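Local coordinates for protein CDA peptide synthetase I (Streptomyces coelicolor, PDB 4JN3) that forms the first condensation domain of a large peptide synthetase, a two-lobed fold of the CoA-acyltransferase clan, at residues A[30-35]-A[155-160]; A[104-109]-A[139-144]; A[231-236]-A[413-418]; A[276-281]-A[426-431]. One frame throughout, in Å; residues are numbered along the deposited sequence.

Contact 1: residues A[30-35]-A[155-160]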
loop_
_atom_site.group_PDB
_atom_site.type_symbol
_atom_site.label_atom_id
_atom_site.label_comp_id
_atom_site.label_asym_id
_atom_site.label_seq_id
_atom_site.Cartn_x
_atom_site.Cartn_y
_atom_site.Cartn_z
ATOM N N ALA A 30 2.157 0.888 -17.080
ATOM C CA ALA A 30 2.892 0.958 -15.822
ATOM C C ALA A 30 1.955 1.287 -14.669
ATOM O O ALA A 30 2.386 1.790 -13.631
ATOM C CB ALA A 30 3.996 1.999 -15.915
ATOM N N HIS A 31 0.672 0.997 -14.847
ATOM C CA HIS A 31 -0.322 1.388 -13.853
ATOM C C HIS A 31 -0.192 0.617 -12.545
ATOM O O HIS A 31 -0.734 1.031 -11.522
ATOM C CB HIS A 31 -1.740 1.282 -14.422
ATOM C CG HIS A 31 -2.006 2.251 -15.531
ATOM N ND1 HIS A 31 -1.995 3.616 -15.341
ATOM C CD2 HIS A 31 -2.268 2.056 -16.845
ATOM C CE1 HIS A 31 -2.246 4.221 -16.488
ATOM N NE2 HIS A 31 -2.416 3.297 -17.417
ATOM N N TYR A 32 0.535 -0.494 -12.573
ATOM C CA TYR A 32 0.770 -1.256 -11.353
ATOM C C TYR A 32 2.154 -1.039 -10.756
ATOM O O TYR A 32 2.592 -1.810 -9.909
ATOM C CB TYR A 32 0.470 -2.742 -11.558
ATOM C CG TYR A 32 -1.010 -3.019 -11.480
ATOM C CD1 TYR A 32 -1.634 -3.217 -10.253
ATOM C CD2 TYR A 32 -1.794 -3.031 -12.627
ATOM C CE1 TYR A 32 -2.995 -3.449 -10.176
ATOM C CE2 TYR A 32 -3.156 -3.257 -12.558
ATOM C CZ TYR A 32 -3.750 -3.468 -11.332
ATOM O OH TYR A 32 -5.107 -3.698 -11.267
ATOM N N ARG A 33 2.832 0.021 -11.191
ATOM C CA ARG A 33 4.062 0.455 -10.530
ATOM C C ARG A 33 3.694 1.230 -9.265
ATOM O O ARG A 33 2.944 2.201 -9.330
ATOM C CB ARG A 33 4.893 1.356 -11.447
ATOM C CG ARG A 33 5.550 0.667 -12.636
ATOM C CD ARG A 33 6.611 -0.333 -12.211
ATOM N NE ARG A 33 7.564 0.225 -11.253
ATOM C CZ ARG A 33 8.781 0.676 -11.552
ATOM N NH1 ARG A 33 9.230 0.647 -12.801
ATOM N NH2 ARG A 33 9.559 1.154 -10.587
ATOM N N THR A 34 4.224 0.802 -8.122
ATOM C CA THR A 34 3.981 1.488 -6.856
ATOM C C THR A 34 5.316 1.767 -6.172
ATOM O O THR A 34 6.365 1.301 -6.616
ATOM C CB THR A 34 3.131 0.636 -5.903
ATOM O OG1 THR A 34 3.879 -0.523 -5.518
ATOM C CG2 THR A 34 1.820 0.204 -6.572
ATOM N N GLY A 35 5.291 2.520 -5.081
ATOM C CA GLY A 35 6.547 2.876 -4.458
ATOM C C GLY A 35 6.404 3.517 -3.099
ATOM O O GLY A 35 5.321 3.935 -2.697
ATOM N N GLY A 155 10.906 1.244 -5.514
ATOM C CA GLY A 155 9.845 1.126 -6.499
ATOM C C GLY A 155 9.635 -0.346 -6.806
ATOM O O GLY A 155 10.596 -1.106 -6.880
ATOM N N VAL A 156 8.381 -0.762 -6.953
ATOM C CA VAL A 156 8.086 -2.171 -7.182
ATOM C C VAL A 156 6.969 -2.360 -8.192
ATOM O O VAL A 156 6.230 -1.425 -8.500
ATOM C CB VAL A 156 7.669 -2.881 -5.873
ATOM C CG1 VAL A 156 8.801 -2.831 -4.849
ATOM C CG2 VAL A 156 6.398 -2.250 -5.296
ATOM N N HIS A 157 6.841 -3.575 -8.711
ATOM C CA HIS A 157 5.589 -3.937 -9.344
ATOM C C HIS A 157 4.650 -4.431 -8.253
ATOM O O HIS A 157 5.051 -5.216 -7.397
ATOM C CB HIS A 157 5.785 -5.012 -10.410
ATOM C CG HIS A 157 4.613 -5.150 -11.333
ATOM N ND1 HIS A 157 3.404 -5.673 -10.926
ATOM C CD2 HIS A 157 4.460 -4.812 -12.635
ATOM C CE1 HIS A 157 2.559 -5.661 -11.942
ATOM N NE2 HIS A 157 3.174 -5.142 -12.989
ATOM N N HIS A 158 3.407 -3.953 -8.279
ATOM C CA HIS A 158 2.378 -4.338 -7.312
ATOM C C HIS A 158 2.317 -5.853 -7.121
ATOM O O HIS A 158 2.046 -6.343 -6.024
ATOM C CB HIS A 158 1.020 -3.824 -7.802
ATOM C CG HIS A 158 0.037 -3.529 -6.713
ATOM N ND1 HIS A 158 0.379 -2.857 -5.560
ATOM C CD2 HIS A 158 -1.288 -3.787 -6.619
ATOM C CE1 HIS A 158 -0.692 -2.725 -4.795
ATOM N NE2 HIS A 158 -1.717 -3.282 -5.415
ATOM N N ILE A 159 2.574 -6.597 -8.190
ATOM C CA ILE A 159 2.446 -8.049 -8.136
ATOM C C ILE A 159 3.430 -8.738 -7.178
ATOM O O ILE A 159 3.181 -9.862 -6.743
ATOM C CB ILE A 159 2.524 -8.695 -9.547
ATOM C CG1 ILE A 159 1.742 -10.013 -9.566
ATOM C CG2 ILE A 159 3.972 -8.909 -9.969
ATOM C CD1 ILE A 159 1.644 -10.652 -10.933
ATOM N N VAL A 160 4.528 -8.072 -6.826
ATOM C CA VAL A 160 5.520 -8.714 -5.960
ATOM C C VAL A 160 5.577 -8.188 -4.526
ATOM O O VAL A 160 6.035 -8.897 -3.633
ATOM C CB VAL A 160 6.953 -8.689 -6.570
ATOM C CG1 VAL A 160 6.989 -9.467 -7.878
ATOM C CG2 VAL A 160 7.449 -7.259 -6.762
HETATM O O HOH W 1 2.536 -2.163 -4.018
#
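Tyr32 and His158 meet where strand 149-157 ends and a turn leads into strand 33-40. The backbone N of His158 gives a straight hydrogen bond to Tyr32 O (2.8 Å), arriving nearly along the C=O axis. Beside it Tyr32 CD1 lies 3.7 Å from His158 CB, which sits at the edge of the phenol ring; the two ring planes are inclined at 32°. His157 turns one imidazole face to Tyr32 O. Its ND1 accepts from Ile159 N at 3.0 Å in the ring plane and its NE2 bonds to Gln23, so both nitrogens are held and the ring's rotation is fixed. Thr34 and Val156 share two backbone hydrogen bonds. Thr34 holds OG1 between its backbone N and carbonyl carbon (chi1 66°), which brings OG1 within a tight 3.1 Å of Val156 CG2 and Thr34 CG2 within 3.5 Å of His158 ND1. A hydroxyl suits this place because one water joins Thr34 OG1 (2.6 Å) to His158 ND1 (2.7 Å). Arg33 NE reaches Val156 O weakly, while its terminal nitrogens bind Asp125 and Thr128, and the lack of a side chain at Gly155 leaves room for NH2. The two histidines open the HHxxxDG signature of condensation domains. Helix 14-25 packs on Tyr32 and His157, helix 163-182 sets Met166 against Thr34 and Val156 on the other face, and strands 138-146 and 379-384 flank the pair.

Contact 2: residues A[104-109]-A[139-144]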
loop_
_atom_site.group_PDB
_atom_site.type_symbol
_atom_site.label_atom_id
_atom_site.label_comp_id
_atom_site.label_asym_id
_atom_site.label_seq_id
_atom_site.Cartn_x
_atom_site.Cartn_y
_atom_site.Cartn_z
ATOM N N ARG A 104 21.042 2.303 -7.274
ATOM C CA ARG A 104 21.518 3.517 -7.920
ATOM C C ARG A 104 21.951 4.499 -6.854
ATOM O O ARG A 104 21.374 4.537 -5.771
ATOM C CB ARG A 104 20.418 4.149 -8.773
ATOM C CG ARG A 104 19.887 3.272 -9.890
ATOM C CD ARG A 104 18.846 4.041 -10.690
ATOM N NE ARG A 104 18.068 3.198 -11.595
ATOM C CZ ARG A 104 17.047 2.432 -11.216
ATOM N NH1 ARG A 104 16.692 2.373 -9.935
ATOM N NH2 ARG A 104 16.393 1.711 -12.116
ATOM N N HIS A 105 22.985 5.281 -7.146
ATOM C CA HIS A 105 23.345 6.384 -6.274
ATOM C C HIS A 105 23.177 7.690 -7.023
ATOM O O HIS A 105 23.825 7.925 -8.045
ATOM C CB HIS A 105 24.777 6.264 -5.753
ATOM C CG HIS A 105 25.134 7.321 -4.755
ATOM N ND1 HIS A 105 26.405 7.836 -4.633
ATOM C CD2 HIS A 105 24.376 7.967 -3.838
ATOM C CE1 HIS A 105 26.418 8.751 -3.679
ATOM N NE2 HIS A 105 25.198 8.849 -3.181
ATOM N N ILE A 106 22.298 8.538 -6.511
ATOM C CA ILE A 106 22.002 9.797 -7.165
ATOM C C ILE A 106 22.305 10.945 -6.214
ATOM O O ILE A 106 21.577 11.184 -5.248
ATOM C CB ILE A 106 20.538 9.846 -7.641
ATOM C CG1 ILE A 106 20.258 8.671 -8.581
ATOM C CG2 ILE A 106 20.240 11.168 -8.331
ATOM C CD1 ILE A 106 18.796 8.433 -8.844
ATOM N N ASP A 107 23.402 11.642 -6.486
ATOM C CA ASP A 107 23.846 12.734 -5.636
ATOM C C ASP A 107 23.186 14.036 -6.065
ATOM O O ASP A 107 23.512 14.591 -7.114
ATOM C CB ASP A 107 25.370 12.868 -5.695
ATOM C CG ASP A 107 25.920 13.759 -4.600
ATOM O OD1 ASP A 107 25.157 14.590 -4.069
ATOM O OD2 ASP A 107 27.118 13.627 -4.270
ATOM N N LEU A 108 22.257 14.518 -5.246
ATOM C CA LEU A 108 21.539 15.751 -5.533
ATOM C C LEU A 108 21.966 16.872 -4.592
ATOM O O LEU A 108 21.416 17.972 -4.637
ATOM C CB LEU A 108 20.028 15.523 -5.430
ATOM C CG LEU A 108 19.439 14.509 -6.411
ATOM C CD1 LEU A 108 17.952 14.296 -6.146
ATOM C CD2 LEU A 108 19.674 14.944 -7.851
ATOM N N SER A 109 22.943 16.589 -3.737
ATOM C CA SER A 109 23.447 17.602 -2.816
ATOM C C SER A 109 24.117 18.718 -3.608
ATOM O O SER A 109 25.114 18.494 -4.294
ATOM C CB SER A 109 24.423 16.993 -1.806
ATOM O OG SER A 109 25.627 16.577 -2.425
ATOM N N SER A 139 12.920 -1.545 -8.214
ATOM C CA SER A 139 13.849 -0.505 -8.635
ATOM C C SER A 139 14.293 0.255 -7.394
ATOM O O SER A 139 13.462 0.724 -6.617
ATOM C CB SER A 139 13.172 0.439 -9.635
ATOM O OG SER A 139 14.009 1.535 -9.967
ATOM N N HIS A 140 15.605 0.371 -7.204
ATOM C CA HIS A 140 16.154 0.914 -5.965
ATOM C C HIS A 140 17.080 2.090 -6.228
ATOM O O HIS A 140 17.944 2.021 -7.107
ATOM C CB HIS A 140 16.922 -0.178 -5.221
ATOM C CG HIS A 140 16.115 -1.409 -4.957
ATOM N ND1 HIS A 140 15.662 -1.749 -3.699
ATOM C CD2 HIS A 140 15.673 -2.381 -5.792
ATOM C CE1 HIS A 140 14.982 -2.879 -3.770
ATOM N NE2 HIS A 140 14.972 -3.284 -5.027
ATOM N N ALA A 141 16.904 3.166 -5.464
ATOM C CA ALA A 141 17.798 4.319 -5.555
ATOM C C ALA A 141 18.090 4.936 -4.191
ATOM O O ALA A 141 17.194 5.097 -3.367
ATOM C CB ALA A 141 17.231 5.375 -6.499
ATOM N N LEU A 142 19.357 5.273 -3.965
ATOM C CA LEU A 142 19.758 6.031 -2.789
ATOM C C LEU A 142 20.086 7.455 -3.216
ATOM O O LEU A 142 21.021 7.673 -3.983
ATOM C CB LEU A 142 20.988 5.398 -2.136
ATOM C CG LEU A 142 21.547 6.124 -0.907
ATOM C CD1 LEU A 142 20.596 5.992 0.273
ATOM C CD2 LEU A 142 22.923 5.585 -0.548
ATOM N N PHE A 143 19.310 8.418 -2.727
ATOM C CA PHE A 143 19.568 9.825 -3.010
ATOM C C PHE A 143 20.388 10.442 -1.886
ATOM O O PHE A 143 20.154 10.160 -0.712
ATOM C CB PHE A 143 18.257 10.610 -3.149
ATOM C CG PHE A 143 17.410 10.187 -4.316
ATOM C CD1 PHE A 143 16.434 9.218 -4.162
ATOM C CD2 PHE A 143 17.583 10.768 -5.565
ATOM C CE1 PHE A 143 15.651 8.828 -5.231
ATOM C CE2 PHE A 143 16.799 10.383 -6.638
ATOM C CZ PHE A 143 15.833 9.411 -6.470
ATOM N N THR A 144 21.355 11.277 -2.252
ATOM C CA THR A 144 22.048 12.114 -1.283
ATOM C C THR A 144 21.493 13.522 -1.440
ATOM O O THR A 144 21.540 14.094 -2.529
ATOM C CB THR A 144 23.571 12.114 -1.512
ATOM O OG1 THR A 144 24.078 10.784 -1.340
ATOM C CG2 THR A 144 24.264 13.043 -0.520
#
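Ser139 OG is gripped from several directions: Arg104 NH1 donates to it at 2.8 Å, tilted out of the guanidinium plane, NH2 adds a weak bond, and Asp125 shares a hydrogen bond with it from helix 114-126. The extended Arg104 chain lets the guanidinium run back along strand 138-146, where NH1 also makes a weak hydrogen bond to His140 O. An arginine suits this edge because its long chain reaches the start of the partner strand. Between the backbones a parallel pattern runs on, Leu142 N to Arg104 O and Ile106 N to Leu142 O both being nearly straight, and Leu108 N closes the series on Thr144 O at 2.8 Å.

On one face the ring edge of His105 meets Thr144. With His105 CG opposite the backbone N (chi1 -175°), NE2 comes 2.9 Å from Thr144 OG1, a hydrogen bond in the ring plane, and CD2 lies 3.4 Å from Leu142 O. Farther along the face that carries Arg104 the contact is apolar: Ile106 and Phe143 lie side by side, with Ile106 CD1 3.6 Å from Phe143 CE2. Leu108 CD1 approaches Phe143 CD2 equally closely, so both branched side chains pack along the CD2-CE2 side of the ring, and Trp121 meets it edge-to-face. At the strand's end Asp107 OD1 accepts from Ser109 N, an Asx turn, and also from Ser109 OG (2.6 Å). Strand 103-107, helix 114-126 and strand 138-146 thus make a beta-alpha-beta crossover, the helix packing on the Ile106 and Phe143 face.

Contact 3: residues A[231-236]-A[413-418]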
loop_
_atom_site.group_PDB
_atom_site.type_symbol
_atom_site.label_atom_id
_atom_site.label_comp_id
_atom_site.label_asym_id
_atom_site.label_seq_id
_atom_site.Cartn_x
_atom_site.Cartn_y
_atom_site.Cartn_z
ATOM N N THR A 231 -16.305 13.948 -6.924
ATOM C CA THR A 231 -16.405 14.936 -7.994
ATOM C C THR A 231 -17.772 14.947 -8.677
ATOM O O THR A 231 -18.143 15.931 -9.318
ATOM C CB THR A 231 -15.333 14.688 -9.068
ATOM O OG1 THR A 231 -15.521 13.385 -9.635
ATOM C CG2 THR A 231 -13.943 14.774 -8.460
ATOM N N GLY A 232 -18.513 13.854 -8.543
ATOM C CA GLY A 232 -19.789 13.715 -9.222
ATOM C C GLY A 232 -19.712 12.641 -10.289
ATOM O O GLY A 232 -20.699 11.966 -10.584
ATOM N N ARG A 233 -18.527 12.491 -10.871
ATOM C CA ARG A 233 -18.246 11.418 -11.815
ATOM C C ARG A 233 -18.513 10.077 -11.117
ATOM O O ARG A 233 -18.806 10.061 -9.921
ATOM C CB ARG A 233 -16.797 11.542 -12.292
ATOM C CG ARG A 233 -16.427 12.967 -12.692
ATOM C CD ARG A 233 -14.925 13.155 -12.856
ATOM N NE ARG A 233 -14.523 14.542 -12.622
ATOM C CZ ARG A 233 -14.497 15.484 -13.559
ATOM N NH1 ARG A 233 -14.850 15.193 -14.805
ATOM N NH2 ARG A 233 -14.120 16.719 -13.253
ATOM N N GLY A 234 -18.411 8.954 -11.828
ATOM C CA GLY A 234 -17.918 8.893 -13.190
ATOM C C GLY A 234 -16.633 8.087 -13.179
ATOM O O GLY A 234 -15.537 8.649 -13.195
ATOM N N GLY A 235 -16.771 6.764 -13.138
ATOM C CA GLY A 235 -15.626 5.886 -12.986
ATOM C C GLY A 235 -15.368 4.963 -14.160
ATOM O O GLY A 235 -16.291 4.569 -14.874
ATOM N N GLY A 236 -14.099 4.613 -14.351
ATOM C CA GLY A 236 -13.685 3.717 -15.416
ATOM C C GLY A 236 -12.552 2.797 -14.993
ATOM O O GLY A 236 -12.668 2.065 -14.010
ATOM N N PRO A 413 -6.332 10.313 -12.676
ATOM C CA PRO A 413 -6.108 11.550 -13.436
ATOM C C PRO A 413 -7.266 11.913 -14.373
ATOM O O PRO A 413 -7.334 13.050 -14.843
ATOM C CB PRO A 413 -4.830 11.245 -14.236
ATOM C CG PRO A 413 -4.807 9.766 -14.360
ATOM C CD PRO A 413 -5.389 9.250 -13.064
ATOM N N GLN A 414 -8.156 10.963 -14.640
ATOM C CA GLN A 414 -9.349 11.234 -15.438
ATOM C C GLN A 414 -10.448 11.820 -14.560
ATOM O O GLN A 414 -11.483 12.269 -15.054
ATOM C CB GLN A 414 -9.857 9.955 -16.112
ATOM C CG GLN A 414 -8.898 9.365 -17.135
ATOM C CD GLN A 414 -9.442 8.117 -17.808
ATOM O OE1 GLN A 414 -10.459 7.558 -17.392
ATOM N NE2 GLN A 414 -8.760 7.669 -18.858
ATOM N N VAL A 415 -10.217 11.812 -13.251
ATOM C CA VAL A 415 -11.212 12.273 -12.293
ATOM C C VAL A 415 -10.763 13.550 -11.584
ATOM O O VAL A 415 -11.567 14.452 -11.354
ATOM C CB VAL A 415 -11.536 11.181 -11.250
ATOM C CG1 VAL A 415 -12.668 11.631 -10.341
ATOM C CG2 VAL A 415 -11.895 9.878 -11.941
ATOM N N TYR A 416 -9.478 13.628 -11.245
ATOM C CA TYR A 416 -8.943 14.797 -10.553
ATOM C C TYR A 416 -7.694 15.341 -11.222
ATOM O O TYR A 416 -6.841 14.579 -11.670
ATOM C CB TYR A 416 -8.549 14.447 -9.111
ATOM C CG TYR A 416 -9.593 13.725 -8.299
ATOM C CD1 TYR A 416 -10.429 14.418 -7.430
ATOM C CD2 TYR A 416 -9.727 12.345 -8.378
ATOM C CE1 TYR A 416 -11.382 13.755 -6.679
ATOM C CE2 TYR A 416 -10.675 11.675 -7.630
ATOM C CZ TYR A 416 -11.500 12.385 -6.783
ATOM O OH TYR A 416 -12.445 11.721 -6.035
ATOM N N GLY A 417 -7.574 16.663 -11.261
ATOM C CA GLY A 417 -6.292 17.290 -11.509
ATOM C C GLY A 417 -5.590 17.442 -10.171
ATOM O O GLY A 417 -6.220 17.287 -9.123
ATOM N N GLY A 418 -4.295 17.740 -10.190
ATOM C CA GLY A 418 -3.540 17.883 -8.958
ATOM C C GLY A 418 -4.102 18.970 -8.060
ATOM O O GLY A 418 -4.125 18.837 -6.836
HETATM O O HOH W 2 -13.926 10.117 -15.090
#
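Van der Waals packing between the two loops centres on Val415 and Tyr416, both buried, against Thr231 and Arg233. The methyl of Thr231 is the bump here: CG2 comes within 3.3 Å of Tyr416 CE1, close packing that approaches the ring obliquely. With chi1 at 61° the Thr231 methyl lies anti to the carbonyl carbon, facing Tyr416, while OG1 makes van der Waals contact with Val415 CG1 at 3.4 Å. Threonine suits the spot because its two branches serve both needs, OG1 also bonding to Ser229. The extended Arg233 and Val415 run antiparallel alongside each other, with Arg233 CD 3.7 Å from Val415 CG1.

Polar contact is sparser. Arg233 NE lies 3.2 Å from Val415 O, while Tyr416 OH has its strong partner in Asp392. Within loop 231-236, Thr231 OG1 receives a weak bond from Arg233 N.

A water makes the remaining link, donating to Gly234 O at 2.9 Å and, longer, to Gln414 O at 3.3 Å. The peptide before Gly234 is modelled as cis, in a poorly ordered part of the loop; this residue and Gly232 have backbone angles that favour glycine.

This is plain packing of the loop leading to strand 242-248 against the one that enters helix 418-437. Gly417 is the N-cap of that helix, and Asp420, three residues on, accepts from Gly417 N, as in the returning half of a capping box.

Contact 4: residues A[276-281]-A[426-431]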
loop_
_atom_site.group_PDB
_atom_site.type_symbol
_atom_site.label_atom_id
_atom_site.label_comp_id
_atom_site.label_asym_id
_atom_site.label_seq_id
_atom_site.Cartn_x
_atom_site.Cartn_y
_atom_site.Cartn_z
ATOM N N ALA A 276 -16.111 9.130 6.186
ATOM C CA ALA A 276 -17.542 8.882 6.017
ATOM C C ALA A 276 -18.352 10.155 6.246
ATOM O O ALA A 276 -19.240 10.485 5.458
ATOM C CB ALA A 276 -18.007 7.782 6.961
ATOM N N ALA A 277 -18.042 10.862 7.329
ATOM C CA ALA A 277 -18.738 12.101 7.666
ATOM C C ALA A 277 -18.535 13.145 6.576
ATOM O O ALA A 277 -19.462 13.867 6.209
ATOM C CB ALA A 277 -18.261 12.630 9.010
ATOM N N PHE A 278 -17.313 13.213 6.062
ATOM C CA PHE A 278 -16.960 14.151 5.004
ATOM C C PHE A 278 -17.738 13.862 3.722
ATOM O O PHE A 278 -18.240 14.781 3.072
ATOM C CB PHE A 278 -15.451 14.092 4.750
ATOM C CG PHE A 278 -14.961 15.071 3.726
ATOM C CD1 PHE A 278 -14.832 16.415 4.036
ATOM C CD2 PHE A 278 -14.593 14.639 2.462
ATOM C CE1 PHE A 278 -14.363 17.315 3.096
ATOM C CE2 PHE A 278 -14.124 15.533 1.518
ATOM C CZ PHE A 278 -14.011 16.872 1.835
ATOM N N LEU A 279 -17.835 12.585 3.356
ATOM C CA LEU A 279 -18.631 12.182 2.200
ATOM C C LEU A 279 -20.095 12.556 2.399
ATOM O O LEU A 279 -20.751 13.058 1.484
ATOM C CB LEU A 279 -18.525 10.676 1.966
ATOM C CG LEU A 279 -17.175 10.162 1.471
ATOM C CD1 LEU A 279 -17.221 8.654 1.306
ATOM C CD2 LEU A 279 -16.822 10.833 0.163
ATOM N N HIS A 280 -20.604 12.294 3.597
ATOM C CA HIS A 280 -21.991 12.615 3.925
ATOM C C HIS A 280 -22.281 14.107 3.771
ATOM O O HIS A 280 -23.286 14.494 3.172
ATOM C CB HIS A 280 -22.330 12.166 5.348
ATOM C CG HIS A 280 -23.631 12.709 5.855
ATOM N ND1 HIS A 280 -24.845 12.382 5.289
ATOM C CD2 HIS A 280 -23.906 13.567 6.866
ATOM C CE1 HIS A 280 -25.812 13.011 5.933
ATOM N NE2 HIS A 280 -25.268 13.735 6.896
ATOM N N ARG A 281 -21.398 14.940 4.312
ATOM C CA ARG A 281 -21.593 16.386 4.275
ATOM C C ARG A 281 -21.401 16.950 2.872
ATOM O O ARG A 281 -21.978 17.981 2.528
ATOM C CB ARG A 281 -20.653 17.088 5.260
ATOM C CG ARG A 281 -21.011 16.880 6.726
ATOM C CD ARG A 281 -22.312 17.590 7.083
ATOM N NE ARG A 281 -22.235 19.012 6.768
ATOM C CZ ARG A 281 -21.684 19.922 7.565
ATOM N NH1 ARG A 281 -21.169 19.557 8.733
ATOM N NH2 ARG A 281 -21.649 21.195 7.198
ATOM N N GLU A 426 -7.227 19.603 1.625
ATOM C CA GLU A 426 -7.224 20.655 2.636
ATOM C C GLU A 426 -8.565 20.715 3.350
ATOM O O GLU A 426 -8.624 20.769 4.577
ATOM C CB GLU A 426 -6.902 22.016 2.010
ATOM C CG GLU A 426 -7.048 23.194 2.969
ATOM C CD GLU A 426 -6.010 23.184 4.075
ATOM O OE1 GLU A 426 -5.065 22.374 3.999
ATOM O OE2 GLU A 426 -6.137 23.989 5.023
ATOM N N ARG A 427 -9.647 20.701 2.578
ATOM C CA ARG A 427 -10.978 20.728 3.168
ATOM C C ARG A 427 -11.202 19.509 4.060
ATOM O O ARG A 427 -11.773 19.626 5.147
ATOM C CB ARG A 427 -12.055 20.835 2.083
ATOM C CG ARG A 427 -11.978 22.137 1.296
ATOM C CD ARG A 427 -13.076 22.240 0.250
ATOM N NE ARG A 427 -14.389 21.974 0.825
ATOM C CZ ARG A 427 -15.115 20.897 0.551
ATOM N NH1 ARG A 427 -14.660 19.990 -0.306
ATOM N NH2 ARG A 427 -16.300 20.733 1.122
ATOM N N PHE A 428 -10.724 18.344 3.621
ATOM C CA PHE A 428 -10.865 17.140 4.438
ATOM C C PHE A 428 -10.096 17.186 5.758
ATOM O O PHE A 428 -10.663 16.913 6.815
ATOM C CB PHE A 428 -10.462 15.870 3.682
ATOM C CG PHE A 428 -10.366 14.665 4.574
ATOM C CD1 PHE A 428 -11.508 14.090 5.105
ATOM C CD2 PHE A 428 -9.135 14.121 4.904
ATOM C CE1 PHE A 428 -11.429 12.993 5.944
ATOM C CE2 PHE A 428 -9.049 13.020 5.744
ATOM C CZ PHE A 428 -10.199 12.457 6.263
ATOM N N VAL A 429 -8.802 17.490 5.707
ATOM C CA VAL A 429 -8.007 17.464 6.935
ATOM C C VAL A 429 -8.525 18.466 7.972
ATOM O O VAL A 429 -8.524 18.178 9.168
ATOM C CB VAL A 429 -6.492 17.658 6.686
ATOM C CG1 VAL A 429 -5.955 16.539 5.797
ATOM C CG2 VAL A 429 -6.206 19.028 6.087
ATOM N N ARG A 430 -8.977 19.631 7.515
ATOM C CA ARG A 430 -9.555 20.618 8.423
ATOM C C ARG A 430 -10.856 20.099 9.037
ATOM O O ARG A 430 -11.100 20.276 10.231
ATOM C CB ARG A 430 -9.789 21.958 7.716
ATOM C CG ARG A 430 -8.515 22.620 7.193
ATOM C CD ARG A 430 -7.578 23.012 8.326
ATOM N NE ARG A 430 -6.386 23.707 7.845
ATOM C CZ ARG A 430 -5.461 24.242 8.636
ATOM N NH1 ARG A 430 -5.592 24.168 9.955
ATOM N NH2 ARG A 430 -4.406 24.851 8.112
ATOM N N PHE A 431 -11.683 19.452 8.223
ATOM C CA PHE A 431 -12.955 18.911 8.703
ATOM C C PHE A 431 -12.714 17.776 9.701
ATOM O O PHE A 431 -13.336 17.725 10.761
ATOM C CB PHE A 431 -13.806 18.423 7.528
ATOM C CG PHE A 431 -15.206 18.023 7.908
ATOM C CD1 PHE A 431 -16.072 18.939 8.489
ATOM C CD2 PHE A 431 -15.664 16.739 7.664
ATOM C CE1 PHE A 431 -17.366 18.576 8.838
ATOM C CE2 PHE A 431 -16.957 16.368 8.006
ATOM C CZ PHE A 431 -17.809 17.291 8.591
#
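Phe278 is the main bump, pushing its ring into a hollow formed by Arg427, Phe428 and Phe431 on segment 426-431, whose axis crosses that of 276-281 at 119°. The floor of the hollow is Phe428: its CB sits over the centre of the Phe278 ring, 4.1 Å from the centroid, as a CH-pi contact. The Phe428 ring then turns its edge to the same phenylalanine, a T-shaped pair with planes at 78° and Phe428 CD1 3.8 Å from Phe278 CG. Phe278 gets there by swinging CG opposite its backbone N (chi1 -177°), which carries the ring across the gap between axes 10.4 Å apart.

In return, Phe431 reaches into the hollow between Ala277, Phe278 and Arg281, with CE2 4.1 Å from Ala277 CB and CD2 3.7 Å from Phe278 CD1, at the edge of that ring. Alanine is small enough to let the ring approach the helix backbone. Arg281 CG forms the far wall, 3.7 Å from Phe431 CZ, and the chain bends so that NH1 can bond to Val446 O and Val443 O. Arg427 closes the other hollow at the rim of Phe278, presenting a guanidinium face to CE1 while its NE is held by Leu449 O. Arg281 thus lends its chain and Arg427 its guanidinium face.

The helices pack with Phe278 and Phe431 each inserted between side chains of the other, a helix-helix packing in the C-terminal lobe, with helix 267-283 lying between helix 418-437 and strand 287-294.

Contacts 1 and 2 share one mixed sheet, their strands 149-157 and 138-146 being neighbours in it; their centres are 19 Å apart, and they touch at Gly155 O and Ser139 N. Contact 2 is nested along the chain within the loop closed by contact 1. Contacts 3 and 4 come later and cross each other in sequence: both involve helix 418-437 or the loop leading into it, with centres 18 Å apart and no direct touch. Contact 1 approaches contact 3 to about 6 Å between nearest atoms. Contacts 1 and 2 lie in one lobe and contacts 3 and 4 in the other, while strand 379-384, from late in the chain, joins the first pair's sheet.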